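Local coordinates for protein galactokinase (Bifidobacterium longum subsp. infantis ATCC 15697 = JCM 1222 = DSM 20088, PDB 6TEQ) that probably transfers phosphate from ATP to galactose, as galactokinases of the GHMP kinase family do, and here holds 2-deoxy-2-fluoro-galactose in its sugar pocket, at residues 32-37 with 63-68; 20-25 with 128-133; 104-109 with 144-149; 194-199 with 410-415. One frame throughout, in Å; residues are numbered along the deposited sequence. Where two conformers were deposited one is given.

Interaction 1 (32-37 with 63-68); sequences EGVWAA and RTFIAL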
loop_
_atom_site.group_PDB
_atom_site.type_symbol
_atom_site.label_atom_id
_atom_site.label_comp_id
_atom_site.label_asym_id
_atom_site.label_seq_id
_atom_site.Cartn_x
_atom_site.Cartn_y
_atom_site.Cartn_z
ATOM N N GLU A 32 14.729 -17.539 14.799
ATOM C CA GLU A 32 14.795 -16.747 16.063
ATOM C C GLU A 32 13.394 -16.281 16.449
ATOM O O GLU A 32 13.099 -16.222 17.632
ATOM C CB GLU A 32 15.741 -15.563 15.903
ATOM C CG GLU A 32 15.808 -14.767 17.193
ATOM C CD GLU A 32 16.963 -13.809 17.329
ATOM O OE1 GLU A 32 18.005 -14.030 16.626
ATOM O OE2 GLU A 32 16.783 -12.827 18.119
ATOM N N GLY A 33 12.512 -15.996 15.482
ATOM C CA GLY A 33 11.118 -15.668 15.766
ATOM C C GLY A 33 10.360 -15.546 14.439
ATOM O O GLY A 33 10.941 -15.814 13.359
ATOM N N VAL A 34 9.160 -15.025 14.512
ATOM C CA VAL A 34 8.296 -14.722 13.372
ATOM C C VAL A 34 7.777 -13.309 13.571
ATOM O O VAL A 34 7.324 -13.001 14.715
ATOM C CB VAL A 34 7.171 -15.745 13.238
ATOM C CG1 VAL A 34 6.255 -15.417 12.098
ATOM C CG2 VAL A 34 7.682 -17.184 13.066
ATOM N N TRP A 35 7.907 -12.526 12.489
ATOM C CA TRP A 35 7.327 -11.195 12.433
ATOM C C TRP A 35 6.285 -11.162 11.321
ATOM O O TRP A 35 6.245 -12.087 10.531
ATOM C CB TRP A 35 8.405 -10.150 12.300
ATOM C CG TRP A 35 9.374 -10.145 13.457
ATOM C CD1 TRP A 35 9.416 -9.207 14.434
ATOM C CD2 TRP A 35 10.455 -11.056 13.748
ATOM N NE1 TRP A 35 10.473 -9.441 15.268
ATOM C CE2 TRP A 35 11.122 -10.556 14.890
ATOM C CE3 TRP A 35 10.955 -12.210 13.133
ATOM C CZ2 TRP A 35 12.177 -11.240 15.514
ATOM C CZ3 TRP A 35 12.067 -12.816 13.655
ATOM C CH2 TRP A 35 12.651 -12.356 14.861
ATOM N N ALA A 36 5.459 -10.130 11.299
ATOM C CA ALA A 36 4.482 -10.003 10.208
ATOM C C ALA A 36 4.136 -8.561 9.981
ATOM O O ALA A 36 4.301 -7.744 10.883
ATOM C CB ALA A 36 3.254 -10.838 10.462
ATOM N N ALA A 37 3.844 -8.263 8.712
ATOM C CA ALA A 37 3.381 -6.927 8.328
ATOM C C ALA A 37 2.170 -7.097 7.451
ATOM O O ALA A 37 2.117 -8.017 6.596
ATOM C CB ALA A 37 4.494 -6.174 7.668
ATOM N N ARG A 63 -1.709 -10.495 6.204
ATOM C CA ARG A 63 -0.316 -10.226 6.543
ATOM C C ARG A 63 0.616 -11.160 5.783
ATOM O O ARG A 63 0.207 -12.320 5.422
ATOM C CB ARG A 63 -0.111 -10.314 8.030
ATOM C CG ARG A 63 -0.937 -9.277 8.815
ATOM C CD ARG A 63 -1.193 -9.645 10.258
ATOM N NE ARG A 63 -0.088 -9.414 11.195
ATOM C CZ ARG A 63 0.262 -8.248 11.724
ATOM N NH1 ARG A 63 -0.368 -7.135 11.394
ATOM N NH2 ARG A 63 1.228 -8.206 12.629
ATOM N N THR A 64 1.851 -10.682 5.668
ATOM C CA THR A 64 3.013 -11.502 5.274
ATOM C C THR A 64 3.728 -11.842 6.587
ATOM O O THR A 64 4.125 -10.894 7.315
ATOM C CB THR A 64 3.918 -10.756 4.316
ATOM O OG1 THR A 64 3.134 -10.616 3.140
ATOM C CG2 THR A 64 5.244 -11.419 3.996
ATOM N N PHE A 65 4.007 -13.118 6.794
ATOM C CA PHE A 65 4.698 -13.651 7.965
ATOM C C PHE A 65 6.091 -14.079 7.573
ATOM O O PHE A 65 6.297 -14.697 6.515
ATOM C CB PHE A 65 3.976 -14.866 8.549
ATOM C CG PHE A 65 2.655 -14.484 9.154
ATOM C CD1 PHE A 65 1.548 -14.335 8.357
ATOM C CD2 PHE A 65 2.477 -14.459 10.527
ATOM C CE1 PHE A 65 0.350 -13.950 8.918
ATOM C CE2 PHE A 65 1.289 -14.033 11.089
ATOM C CZ PHE A 65 0.217 -13.822 10.275
ATOM N N ILE A 66 7.053 -13.565 8.320
ATOM C CA ILE A 66 8.480 -13.853 8.056
ATOM C C ILE A 66 9.013 -14.600 9.260
ATOM O O ILE A 66 9.033 -14.047 10.381
ATOM C CB ILE A 66 9.338 -12.633 7.782
ATOM C CG1 ILE A 66 10.768 -12.977 7.312
ATOM C CG2 ILE A 66 9.285 -11.612 8.904
ATOM C CD1 ILE A 66 11.640 -11.770 7.131
ATOM N N ALA A 67 9.485 -15.808 9.015
ATOM C CA ALA A 67 10.315 -16.538 10.023
ATOM C C ALA A 67 11.774 -16.181 9.693
ATOM O O ALA A 67 12.181 -16.336 8.533
ATOM C CB ALA A 67 10.025 -18.013 9.958
ATOM N N LEU A 68 12.520 -15.632 10.637
ATOM C CA LEU A 68 13.891 -15.169 10.358
ATOM C C LEU A 68 14.879 -15.601 11.420
ATOM O O LEU A 68 14.506 -15.693 12.617
ATOM C CB LEU A 68 13.844 -13.642 10.213
ATOM C CG LEU A 68 15.177 -12.952 9.836
ATOM C CD1 LEU A 68 14.938 -11.753 8.945
ATOM C CD2 LEU A 68 15.960 -12.559 11.081
#
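R63 folds its side chain back over A36 and A37 of the neighbouring strand. Its CB lies 3.5 Å from A37 O, and CG stays close to the same carbonyl. A bend at chi3 (79°) then brings NE to 3.7 Å from A36 CB. Beyond it the guanidinium sets one face over A36 C, with NH2 3.6 Å from A36 O. The charged tip belongs to other partners: NH2 makes a salt bridge with E415, and NH1 bonds to S411 O. Arginine suits the place because its aliphatic stem packs on the backbone while its end serves both. An alanine here would probably leave E415 without its charged mate and S411 O without this donor.

The strands are the arms of an antiparallel beta hairpin in the galactose-binding signature. W35 with I66 and A37 with T64 are hydrogen-bonded pairs, the bond from I66 N to W35 O measuring 2.8 Å. At the other end E32 and G33 both face L68, a classic beta bulge in which E32 N reaches L68 O at 2.9 Å with a bent N-H...O angle of 132°. Glycine fits at G33, since a CB would crowd W35 CH2.

On the face turned to helix 12-27, A36 CB sits 3.9 Å from the centroid of the F65 ring in a CH-pi contact, and V34 CG1 touches that ring's edge. On the face turned to helix 141-156, W35 packs CB against I66 CG2 and sets CZ3 4.0 Å from L68 CB, while its NE1 bonds to D155.

Interaction 2 (20-25 with 128-133); sequences TKLFVD and AFVSCV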
loop_
_atom_site.group_PDB
_atom_site.type_symbol
_atom_site.label_atom_id
_atom_site.label_comp_id
_atom_site.label_asym_id
_atom_site.label_seq_id
_atom_site.Cartn_x
_atom_site.Cartn_y
_atom_site.Cartn_z
ATOM N N THR A 20 6.982 -20.849 10.249
ATOM C CA THR A 20 7.958 -21.638 11.058
ATOM C C THR A 20 8.253 -22.957 10.344
ATOM O O THR A 20 9.392 -23.296 10.200
ATOM C CB THR A 20 7.483 -21.849 12.482
ATOM O OG1 THR A 20 7.272 -20.581 13.115
ATOM C CG2 THR A 20 8.523 -22.626 13.253
ATOM N N LYS A 21 7.220 -23.665 9.900
ATOM C CA LYS A 21 7.384 -24.949 9.204
ATOM C C LYS A 21 8.215 -24.738 7.916
ATOM O O LYS A 21 9.100 -25.561 7.607
ATOM C CB LYS A 21 6.000 -25.562 8.936
ATOM C CG LYS A 21 5.996 -26.860 8.115
ATOM C CD LYS A 21 4.692 -27.586 8.203
ATOM C CE LYS A 21 4.492 -28.778 7.261
ATOM N NZ LYS A 21 5.742 -29.394 6.772
ATOM N N LEU A 22 7.935 -23.713 7.112
ATOM C CA LEU A 22 8.699 -23.514 5.873
ATOM C C LEU A 22 10.163 -23.242 6.242
ATOM O O LEU A 22 11.095 -23.685 5.543
ATOM C CB LEU A 22 8.103 -22.368 5.066
ATOM C CG LEU A 22 8.819 -22.020 3.779
ATOM C CD1 LEU A 22 8.802 -23.185 2.823
ATOM C CD2 LEU A 22 8.142 -20.851 3.095
ATOM N N PHE A 23 10.365 -22.510 7.308
ATOM C CA PHE A 23 11.744 -22.173 7.748
ATOM C C PHE A 23 12.468 -23.474 8.156
ATOM O O PHE A 23 13.575 -23.723 7.655
ATOM C CB PHE A 23 11.711 -21.207 8.933
ATOM C CG PHE A 23 13.079 -20.703 9.284
ATOM C CD1 PHE A 23 13.947 -21.530 10.008
ATOM C CD2 PHE A 23 13.506 -19.473 8.837
ATOM C CE1 PHE A 23 15.203 -21.073 10.301
ATOM C CE2 PHE A 23 14.775 -19.000 9.139
ATOM C CZ PHE A 23 15.617 -19.813 9.865
ATOM N N VAL A 24 11.833 -24.319 8.964
ATOM C CA VAL A 24 12.468 -25.564 9.503
ATOM C C VAL A 24 12.650 -26.524 8.332
ATOM O O VAL A 24 13.763 -27.111 8.211
ATOM C CB VAL A 24 11.648 -26.157 10.672
ATOM C CG1 VAL A 24 12.100 -27.567 11.055
ATOM C CG2 VAL A 24 11.733 -25.274 11.920
ATOM N N ASP A 25 11.645 -26.672 7.456
ATOM C CA ASP A 25 11.745 -27.524 6.233
ATOM C C ASP A 25 12.900 -27.092 5.300
ATOM O O ASP A 25 13.473 -27.913 4.531
ATOM C CB ASP A 25 10.410 -27.484 5.479
ATOM C CG ASP A 25 9.364 -28.298 6.213
ATOM O OD1 ASP A 25 9.749 -28.984 7.212
ATOM O OD2 ASP A 25 8.195 -28.234 5.806
ATOM N N ALA A 128 12.077 -17.245 5.787
ATOM C CA ALA A 128 10.950 -17.917 5.114
ATOM C C ALA A 128 9.729 -17.010 5.235
ATOM O O ALA A 128 9.355 -16.559 6.311
ATOM C CB ALA A 128 10.650 -19.259 5.674
ATOM N N PHE A 129 9.103 -16.771 4.107
ATOM C CA PHE A 129 7.869 -15.947 4.028
ATOM C C PHE A 129 6.652 -16.812 3.657
ATOM O O PHE A 129 6.713 -17.627 2.713
ATOM C CB PHE A 129 8.024 -14.927 2.890
ATOM C CG PHE A 129 9.080 -13.934 3.155
ATOM C CD1 PHE A 129 8.769 -12.803 3.879
ATOM C CD2 PHE A 129 10.400 -14.167 2.804
ATOM C CE1 PHE A 129 9.734 -11.836 4.103
ATOM C CE2 PHE A 129 11.362 -13.211 3.057
ATOM C CZ PHE A 129 11.038 -12.085 3.741
ATOM N N VAL A 130 5.562 -16.586 4.372
ATOM C CA VAL A 130 4.210 -17.080 4.066
ATOM C C VAL A 130 3.298 -15.852 4.098
ATOM O O VAL A 130 3.347 -15.114 5.048
ATOM C CB VAL A 130 3.725 -18.187 5.013
ATOM C CG1 VAL A 130 2.304 -18.508 4.701
ATOM C CG2 VAL A 130 4.645 -19.427 4.905
ATOM N N SER A 131 2.523 -15.630 3.020
ATOM C CA SER A 131 1.632 -14.472 2.934
ATOM C C SER A 131 0.208 -14.884 2.590
ATOM O O SER A 131 0.013 -15.891 1.890
ATOM C CB SER A 131 2.196 -13.492 1.917
ATOM O OG SER A 131 1.497 -12.277 1.925
ATOM N N CYS A 132 -0.738 -14.031 2.944
ATOM C CA CYS A 132 -2.085 -14.080 2.369
ATOM C C CYS A 132 -2.439 -12.712 1.734
ATOM O O CYS A 132 -3.628 -12.504 1.509
ATOM C CB CYS A 132 -3.087 -14.506 3.413
ATOM S SG CYS A 132 -3.171 -13.356 4.806
ATOM N N VAL A 133 -1.477 -11.788 1.548
ATOM C CA VAL A 133 -1.716 -10.545 0.777
ATOM C C VAL A 133 -1.700 -10.937 -0.693
ATOM O O VAL A 133 -0.658 -11.349 -1.200
ATOM C CB VAL A 133 -0.708 -9.439 1.094
ATOM C CG1 VAL A 133 -1.026 -8.171 0.338
ATOM C CG2 VAL A 133 -0.618 -9.194 2.556
#
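L22 and F23, neighbours on helix 12-27, approach the methyl group of A128 from two directions. L22 points at the strand: with CG anti to the backbone N (chi1 178°), CG comes to 3.8 Å from A128 CB. CD2 goes on to F129 O at 3.5 Å and, more loosely, to V130 CG2 at 4.2 Å. F23 meets the same methyl with its backbone and the root of its side chain, F23 N lying 3.6 Å and F23 CB 3.9 Å from A128 CB. Its ring presents an edge to the strand, with CD2 4.0 Å from A128 N. Alanine suits this point because its single methyl lets the helix come close, the axes nearing to 7.4 Å at an angle of 149°, roughly antiparallel. The F23 ring also packs on A67 of strand 54-70 and meets Y27 edge to face. The CB of F129 leaves from the opposite face of the strand, and its ring packs on M145, S148 and T149 of helix 141-156. Helices on both faces of a mixed sheet give the layered alpha/beta packing of the N-terminal half of a GHMP kinase.

Interaction 3 (104-109 with 144-149); sequences SAYPTG and AMTCST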
loop_
_atom_site.group_PDB
_atom_site.type_symbol
_atom_site.label_atom_id
_atom_site.label_comp_id
_atom_site.label_asym_id
_atom_site.label_seq_id
_atom_site.Cartn_x
_atom_site.Cartn_y
_atom_site.Cartn_z
ATOM N N SER A 104 13.687 -11.788 -4.336
ATOM C CA SER A 104 14.609 -11.759 -3.176
ATOM C C SER A 104 15.252 -10.388 -3.029
ATOM O O SER A 104 15.776 -10.078 -1.981
ATOM C CB SER A 104 15.675 -12.849 -3.232
ATOM O OG SER A 104 16.540 -12.698 -4.341
ATOM N N ALA A 105 15.192 -9.564 -4.054
ATOM C CA ALA A 105 15.715 -8.180 -3.968
ATOM C C ALA A 105 14.956 -7.441 -2.854
ATOM O O ALA A 105 15.535 -6.544 -2.261
ATOM C CB ALA A 105 15.519 -7.474 -5.293
ATOM N N TYR A 106 13.673 -7.721 -2.664
ATOM C CA TYR A 106 12.865 -6.965 -1.671
ATOM C C TYR A 106 13.356 -7.200 -0.246
ATOM O O TYR A 106 13.792 -6.243 0.429
ATOM C CB TYR A 106 11.382 -7.312 -1.848
ATOM C CG TYR A 106 10.762 -6.725 -3.105
ATOM C CD1 TYR A 106 10.107 -5.513 -3.077
ATOM C CD2 TYR A 106 10.798 -7.397 -4.307
ATOM C CE1 TYR A 106 9.527 -4.970 -4.202
ATOM C CE2 TYR A 106 10.183 -6.877 -5.445
ATOM C CZ TYR A 106 9.534 -5.665 -5.389
ATOM O OH TYR A 106 8.924 -5.079 -6.465
ATOM N N PRO A 107 13.411 -8.459 0.285
ATOM C CA PRO A 107 13.965 -8.624 1.621
ATOM C C PRO A 107 15.479 -8.343 1.695
ATOM O O PRO A 107 15.942 -7.722 2.654
ATOM C CB PRO A 107 13.590 -10.085 1.998
ATOM C CG PRO A 107 13.471 -10.813 0.641
ATOM C CD PRO A 107 12.884 -9.724 -0.252
ATOM N N THR A 108 16.268 -8.792 0.687
ATOM C CA THR A 108 17.721 -8.609 0.771
ATOM C C THR A 108 17.989 -7.111 0.825
ATOM O O THR A 108 18.902 -6.646 1.521
ATOM C CB THR A 108 18.403 -9.229 -0.440
ATOM O OG1 THR A 108 17.962 -10.582 -0.515
ATOM C CG2 THR A 108 19.893 -9.163 -0.332
ATOM N N GLY A 109 17.232 -6.376 0.012
ATOM C CA GLY A 109 17.483 -4.925 -0.161
ATOM C C GLY A 109 17.210 -4.163 1.129
ATOM O O GLY A 109 17.790 -3.107 1.342
ATOM N N ALA A 144 4.326 -5.378 2.595
ATOM C CA ALA A 144 4.191 -6.381 3.648
ATOM C C ALA A 144 5.516 -7.147 3.705
ATOM O O ALA A 144 5.949 -7.494 4.800
ATOM C CB ALA A 144 3.008 -7.265 3.333
ATOM N N MET A 145 6.126 -7.441 2.565
ATOM C CA MET A 145 7.396 -8.224 2.587
ATOM C C MET A 145 8.540 -7.346 3.119
ATOM O O MET A 145 9.364 -7.834 3.933
ATOM C CB MET A 145 7.725 -8.753 1.191
ATOM C CG MET A 145 9.030 -9.500 1.130
ATOM S SD MET A 145 9.158 -10.463 -0.339
ATOM C CE MET A 145 8.049 -11.829 -0.011
ATOM N N THR A 146 8.680 -6.149 2.627
ATOM C CA THR A 146 9.818 -5.287 3.029
ATOM C C THR A 146 9.656 -4.862 4.481
ATOM O O THR A 146 10.665 -4.811 5.191
ATOM C CB THR A 146 10.050 -4.089 2.094
ATOM O OG1 THR A 146 8.831 -3.289 2.099
ATOM C CG2 THR A 146 10.465 -4.504 0.709
ATOM N N CYS A 147 8.466 -4.518 4.938
ATOM C CA CYS A 147 8.258 -4.040 6.310
ATOM C C CYS A 147 8.367 -5.178 7.332
ATOM O O CYS A 147 8.970 -4.942 8.423
ATOM C CB CYS A 147 6.932 -3.276 6.407
ATOM S SG CYS A 147 7.005 -1.724 5.492
ATOM N N SER A 148 7.905 -6.376 6.976
ATOM C CA SER A 148 8.054 -7.527 7.931
ATOM C C SER A 148 9.550 -7.818 8.079
ATOM O O SER A 148 9.987 -8.029 9.179
ATOM C CB SER A 148 7.343 -8.757 7.480
ATOM O OG SER A 148 7.737 -9.214 6.207
ATOM N N THR A 149 10.297 -7.728 6.983
ATOM C CA THR A 149 11.767 -8.012 7.019
ATOM C C THR A 149 12.448 -6.907 7.842
ATOM O O THR A 149 13.312 -7.234 8.627
ATOM C CB THR A 149 12.339 -8.057 5.616
ATOM O OG1 THR A 149 11.674 -9.016 4.800
ATOM C CG2 THR A 149 13.810 -8.402 5.622
#
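Y106 and P107 meet M145, T146 and T149 where two helices of the N-terminal GHMP kinase domain, 105-116 and 141-156, pack side by side at 26°. The axes of the two short segments approach to 8.6 Å. M145 is extended as far as SD, which lies 3.8 Å from P107 CD and 4.1 Å from Y106 CB, and bends only beyond it; a flexible thioether can fit itself to both. P107, early in its helix, where a missing N-H costs little, offers a compact apolar ring. T146 sends CG2, anti to its carbonyl carbon, to the edge of the Y106 ring, in plane and 3.9 Å from Y106 CD1, while its OG1 turns back to S142 O.

T149 OG1 donates to M145 O at 2.7 Å, and since T149 N reaches that oxygen from the opposite face of the carbonyl plane, two bonds grip it. The same OG1 packs 3.6 Å from P107 CB. An alanine here would probably leave M145 O with one donor fewer and open a gap beside P107.

Nearby, Y106 touches E179, which binds magnesium in another structure of this protein; S142 is likewise seen to bind ADP and magnesium, neither of them bound here. The pair is thus helix-helix packing beside the nucleotide and metal site of a GHMP kinase.

Interaction 4 (194-199 with 410-415); sequences ASMRCT and ASASRE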
loop_
_atom_site.group_PDB
_atom_site.type_symbol
_atom_site.label_atom_id
_atom_site.label_comp_id
_atom_site.label_asym_id
_atom_site.label_seq_id
_atom_site.Cartn_x
_atom_site.Cartn_y
_atom_site.Cartn_z
ATOM N N ALA A 194 1.604 2.730 6.042
ATOM C CA ALA A 194 0.389 1.983 6.461
ATOM C C ALA A 194 0.809 0.735 7.190
ATOM O O ALA A 194 0.317 0.467 8.285
ATOM C CB ALA A 194 -0.473 1.652 5.281
ATOM N N SER A 195 1.700 -0.043 6.609
ATOM C CA SER A 195 1.993 -1.402 7.092
ATOM C C SER A 195 2.609 -1.306 8.489
ATOM O O SER A 195 2.407 -2.200 9.320
ATOM C CB SER A 195 2.928 -2.104 6.094
ATOM O OG SER A 195 3.064 -3.458 6.410
ATOM N N MET A 196 3.327 -0.229 8.787
ATOM C CA MET A 196 4.094 -0.160 10.053
ATOM C C MET A 196 3.501 0.860 11.024
ATOM O O MET A 196 3.985 0.884 12.180
ATOM C CB MET A 196 5.572 0.146 9.816
ATOM C CG MET A 196 6.194 -0.953 9.019
ATOM S SD MET A 196 7.984 -0.864 9.048
ATOM C CE MET A 196 8.292 -1.954 10.443
ATOM N N ARG A 197 2.464 1.606 10.646
ATOM C CA ARG A 197 1.978 2.673 11.539
ATOM C C ARG A 197 0.473 2.714 11.693
ATOM O O ARG A 197 0.005 3.410 12.638
ATOM C CB ARG A 197 2.498 4.048 11.093
ATOM C CG ARG A 197 3.998 4.106 11.037
ATOM C CD ARG A 197 4.405 5.367 10.418
ATOM N NE ARG A 197 4.298 6.475 11.387
ATOM C CZ ARG A 197 4.518 7.719 11.124
ATOM N NH1 ARG A 197 4.752 8.120 9.869
ATOM N NH2 ARG A 197 4.498 8.586 12.131
ATOM N N CYS A 198 -0.278 1.929 10.934
ATOM C CA CYS A 198 -1.743 1.870 11.133
ATOM C C CYS A 198 -2.055 1.270 12.492
ATOM O O CYS A 198 -1.185 0.554 13.060
ATOM C CB CYS A 198 -2.418 1.120 10.014
ATOM S SG CYS A 198 -2.535 2.041 8.464
ATOM N N THR A 199 -3.254 1.530 12.964
ATOM C CA THR A 199 -3.744 0.870 14.179
ATOM C C THR A 199 -5.136 0.270 13.934
ATOM O O THR A 199 -5.903 0.711 13.081
ATOM C CB THR A 199 -3.722 1.836 15.361
ATOM O OG1 THR A 199 -4.638 2.919 15.106
ATOM C CG2 THR A 199 -2.347 2.395 15.649
ATOM N N ALA A 410 -4.331 -4.070 12.751
ATOM C CA ALA A 410 -3.065 -3.679 13.383
ATOM C C ALA A 410 -1.914 -3.664 12.391
ATOM O O ALA A 410 -1.949 -4.330 11.304
ATOM C CB ALA A 410 -2.804 -4.656 14.527
ATOM N N SER A 411 -0.914 -2.868 12.746
ATOM C CA SER A 411 0.302 -2.719 11.941
ATOM C C SER A 411 1.209 -3.941 12.164
ATOM O O SER A 411 0.843 -4.909 12.874
ATOM C CB SER A 411 1.024 -1.436 12.302
ATOM O OG SER A 411 1.538 -1.545 13.638
ATOM N N ALA A 412 2.387 -3.873 11.617
ATOM C CA ALA A 412 3.434 -4.917 11.718
ATOM C C ALA A 412 3.719 -5.195 13.197
ATOM O O ALA A 412 3.702 -4.273 14.024
ATOM C CB ALA A 412 4.656 -4.508 10.979
ATOM N N SER A 413 4.107 -6.399 13.501
ATOM C CA SER A 413 4.414 -6.784 14.890
ATOM C C SER A 413 5.248 -8.042 14.902
ATOM O O SER A 413 5.239 -8.815 13.899
ATOM C CB SER A 413 3.186 -6.960 15.719
ATOM O OG SER A 413 2.427 -8.055 15.301
ATOM N N ARG A 414 5.894 -8.264 16.023
ATOM C CA ARG A 414 6.440 -9.599 16.307
ATOM C C ARG A 414 5.273 -10.520 16.638
ATOM O O ARG A 414 4.338 -10.121 17.357
ATOM C CB ARG A 414 7.432 -9.644 17.481
ATOM C CG ARG A 414 8.111 -11.008 17.547
ATOM C CD ARG A 414 9.358 -10.850 18.352
ATOM N NE ARG A 414 8.992 -10.754 19.746
ATOM C CZ ARG A 414 9.790 -10.235 20.709
ATOM N NH1 ARG A 414 10.956 -9.692 20.423
ATOM N NH2 ARG A 414 9.400 -10.212 21.963
ATOM N N GLU A 415 5.284 -11.697 16.053
ATOM C CA GLU A 415 4.227 -12.719 16.183
ATOM C C GLU A 415 4.677 -13.825 17.137
ATOM O O GLU A 415 3.839 -14.274 17.857
ATOM C CB GLU A 415 3.876 -13.254 14.792
ATOM C CG GLU A 415 3.281 -12.242 13.819
ATOM C CD GLU A 415 1.804 -11.956 13.975
ATOM O OE1 GLU A 415 1.157 -12.728 14.666
ATOM O OE2 GLU A 415 1.292 -10.965 13.396
HETATM O O HOH W 1 -1.112 -1.752 15.469
#
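A410 brushes T199, its CA 4.5 Å from T199 C, and brings the chain up to the last residues around helix 190-197. S411 then makes the closest approach: its CB is pressed among backbone atoms, 3.1 Å from C198 O, 3.4 Å from S195 O and 3.6 Å from M196 C. A small residue is needed so near the main chain. S411 OG sits between its own N and carbonyl carbon (chi1 68°) and bonds to a glycerol, probably from the crystallisation liquor, that also bonds to C198 O. A water adds a second bridge, accepting from S411 N at 2.9 Å and donating weakly to C198 O.

At A412 the backbones join directly. A412 N donates to S195 O at 2.8 Å, nearly along the C=O axis, although the angle at the hydrogen is bent to 144°. A412 CB lies 3.6 Å from S195 O and 4.3 Å from M196 CG, a methyl small enough to stay beside the carbonyl and touch M196 loosely.

From S413 on the chain turns away from helix 190-197 and becomes strand 413-417, which pairs with strand 33-42. R168 of helix 165-183 bonds through NH1 to both M196 O and A412 O, tying the two segments together. S195 OG bonds to P38 O, and M196 packs on C147 and L151, so this part of the chain sits between helix 141-156, helix 165-183 and strand 33-42.

Interactions 1 and 2 meet where strand 54-70 runs beside strand 125-131: T64 OG1 lies 2.6 Å from S131 OG and F65 N 2.7 Å from V130 O. Interaction 4 extends the sheet on the hairpin's other side, with V34 O 2.8 Å from E415 N. F129 CZ of interaction 2, 3.3 Å from T149 OG1, reaches interaction 3, which in turn touches interaction 4. Interaction 1 also borders the nucleotide site, the T64 side chain being about 5 Å from that of S141, which binds ADP in another structure of this protein. From side chain to sugar, Y106 is about 9 Å and S195 about 11 Å from the beta anomer of the bound 2-deoxy-2-fluoro-galactose.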